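Local coordinates for protein putative N-acetylmuramoyl-L-alanine amidase (Neisseria meningitidis MC58, PDB 3CZX) that probably hydrolyses, as a zinc-dependent amidase, the bond between N-acetylmuramoyl residues and L-amino acid residues in certain cell-wall glycopeptides, at residues Asn80-Lys85 and Pro146-Asn151. Residues are numbered along the deposited sequence; the frame is centred on the assembly and turned at random.
Sequences NAAANK and PFFISN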
loop_
_atom_site.group_PDB
_atom_site.type_symbol
_atom_site.label_atom_id
_atom_site.label_comp_id
_atom_site.label_asym_id
_atom_site.label_seq_id
_atom_site.Cartn_x
_atom_site.Cartn_y
_atom_site.Cartn_z
ATOM N N ASN A 80 -2.139 3.893 -17.493
ATOM C CA ASN A 80 -2.351 4.565 -18.756
ATOM C C ASN A 80 -2.475 6.066 -18.506
ATOM O O ASN A 80 -2.532 6.509 -17.367
ATOM C CB ASN A 80 -3.554 3.984 -19.495
ATOM C CG ASN A 80 -3.313 3.878 -20.987
ATOM O OD1 ASN A 80 -2.638 4.743 -21.583
ATOM N ND2 ASN A 80 -3.845 2.818 -21.603
ATOM N N ALA A 81 -2.422 6.854 -19.568
ATOM C CA ALA A 81 -2.550 8.293 -19.467
ATOM C C ALA A 81 -2.952 8.838 -20.841
ATOM O O ALA A 81 -2.481 8.341 -21.858
ATOM C CB ALA A 81 -1.234 8.917 -19.042
ATOM N N ALA A 82 -3.789 9.862 -20.841
ATOM C CA ALA A 82 -4.169 10.597 -22.049
ATOM C C ALA A 82 -4.354 12.068 -21.705
ATOM O O ALA A 82 -4.675 12.433 -20.556
ATOM C CB ALA A 82 -5.437 10.055 -22.636
ATOM N N ALA A 83 -4.141 12.920 -22.710
ATOM C CA ALA A 83 -4.496 14.330 -22.566
ATOM C C ALA A 83 -6.014 14.458 -22.359
ATOM O O ALA A 83 -6.486 15.348 -21.647
ATOM C CB ALA A 83 -4.021 15.121 -23.785
ATOM N N ASN A 84 -6.768 13.550 -22.961
ATOM C CA ASN A 84 -8.209 13.492 -22.776
ATOM C C ASN A 84 -8.523 12.865 -21.424
ATOM O O ASN A 84 -8.431 11.637 -21.276
ATOM C CB ASN A 84 -8.864 12.644 -23.860
ATOM C CG ASN A 84 -10.351 12.439 -23.627
ATOM O OD1 ASN A 84 -10.946 12.951 -22.664
ATOM N ND2 ASN A 84 -10.973 11.676 -24.527
ATOM N N LYS A 85 -8.930 13.703 -20.472
ATOM C CA LYS A 85 -9.117 13.256 -19.086
ATOM C C LYS A 85 -10.402 12.462 -18.859
ATOM O O LYS A 85 -10.705 12.105 -17.721
ATOM C CB LYS A 85 -9.005 14.440 -18.131
ATOM C CG LYS A 85 -7.596 14.924 -17.964
ATOM C CD LYS A 85 -7.513 16.063 -16.950
ATOM C CE LYS A 85 -7.762 15.580 -15.517
ATOM N NZ LYS A 85 -6.781 14.547 -15.088
ATOM N N PRO A 146 -4.158 -1.137 -15.773
ATOM C CA PRO A 146 -5.557 -1.267 -15.353
ATOM C C PRO A 146 -6.415 -0.001 -15.462
ATOM O O PRO A 146 -7.628 -0.137 -15.573
ATOM C CB PRO A 146 -5.455 -1.712 -13.898
ATOM C CG PRO A 146 -4.097 -2.000 -13.624
ATOM C CD PRO A 146 -3.208 -1.457 -14.706
ATOM N N PHE A 147 -5.818 1.185 -15.416
ATOM C CA PHE A 147 -6.609 2.418 -15.502
ATOM C C PHE A 147 -5.736 3.589 -15.952
ATOM O O PHE A 147 -4.528 3.483 -15.946
ATOM C CB PHE A 147 -7.307 2.747 -14.158
ATOM C CG PHE A 147 -6.354 3.124 -13.061
ATOM C CD1 PHE A 147 -6.062 4.434 -12.775
ATOM C CD2 PHE A 147 -5.702 2.146 -12.344
ATOM C CE1 PHE A 147 -5.143 4.762 -11.774
ATOM C CE2 PHE A 147 -4.816 2.457 -11.328
ATOM C CZ PHE A 147 -4.517 3.771 -11.073
ATOM N N PHE A 148 -6.421 4.670 -16.308
ATOM C CA PHE A 148 -5.789 5.905 -16.732
ATOM C C PHE A 148 -5.630 6.775 -15.501
ATOM O O PHE A 148 -6.621 7.180 -14.894
ATOM C CB PHE A 148 -6.683 6.629 -17.739
ATOM C CG PHE A 148 -6.636 6.069 -19.128
ATOM C CD1 PHE A 148 -6.023 6.769 -20.152
ATOM C CD2 PHE A 148 -7.213 4.836 -19.410
ATOM C CE1 PHE A 148 -5.974 6.234 -21.425
ATOM C CE2 PHE A 148 -7.157 4.303 -20.692
ATOM C CZ PHE A 148 -6.544 5.018 -21.693
ATOM N N ILE A 149 -4.381 7.103 -15.167
ATOM C CA ILE A 149 -4.093 7.978 -14.058
ATOM C C ILE A 149 -4.668 9.363 -14.305
ATOM O O ILE A 149 -4.946 10.103 -13.348
ATOM C CB ILE A 149 -2.586 8.050 -13.770
ATOM C CG1 ILE A 149 -2.331 8.579 -12.370
ATOM C CG2 ILE A 149 -1.828 8.869 -14.852
ATOM C CD1 ILE A 149 -0.860 8.604 -11.996
ATOM N N SER A 150 -4.823 9.678 -15.586
ATOM C CA SER A 150 -5.412 10.953 -16.027
ATOM C C SER A 150 -6.936 11.034 -15.850
ATOM O O SER A 150 -7.526 12.115 -15.955
ATOM C CB SER A 150 -4.982 11.217 -17.469
ATOM O OG SER A 150 -5.229 10.095 -18.259
ATOM N N ASN A 151 -7.610 9.907 -15.594
ATOM C CA ASN A 151 -9.017 9.890 -15.304
ATOM C C ASN A 151 -9.271 10.112 -13.812
ATOM O O ASN A 151 -9.069 9.204 -13.021
ATOM C CB ASN A 151 -9.641 8.566 -15.771
ATOM C CG ASN A 151 -11.143 8.619 -15.782
ATOM O OD1 ASN A 151 -11.798 8.774 -14.742
ATOM N ND2 ASN A 151 -11.719 8.554 -16.971
HETATM O O HOH W 1 -7.860 9.964 -19.114
#
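In this amidase of the zinc-exopeptidase clan, the loops that continue two neighbouring parallel strands, 73-77 and 142-145, run on together beside the zinc site. A single parallel bridge prolongs their pairing: Asn-80 N donates to Phe-147 O at 2.9 Å, and Ile-149 N returns a bond to Asn-80 O at 2.9 Å, so Asn-80 grips the backbone on both sides of Phe-148. The Asn-80 side chain lies flat on one face of the Phe-148 ring, amide and ring planes 5° apart. Asn-80 CB sits 3.5 Å from the Phe-148 ring centroid, almost on the normal, a CH-pi contact, while its CG and ND2 extend over Phe-148 CZ. Ala-81 N helps hold the amide's rotation by donating to an in-plane lone pair of Asn-80 OD1 at 2.9 Å. Beyond the bridge, a type I turn from Phe-148 to Asn-151 leads the second loop into helix 152-177, which Asn-151 N-caps through OD1 to Asp-154 N. Within the turn, Ser-150 OG accepts from Ala-82 N at 3.0 Å (N-H...O 160°) and donates to a water that in turn donates to Asn-84 O. The Lys-85 chain bends at its last two torsions, so that Lys-85 NZ donates a hydrogen bond to Ser-150 O at 2.7 Å, from above the carbonyl plane; it also forms a salt bridge with Asp-152. On the zinc side, the side chain of Ile-149 lies about 4 Å from that of the zinc ligand Glu-26.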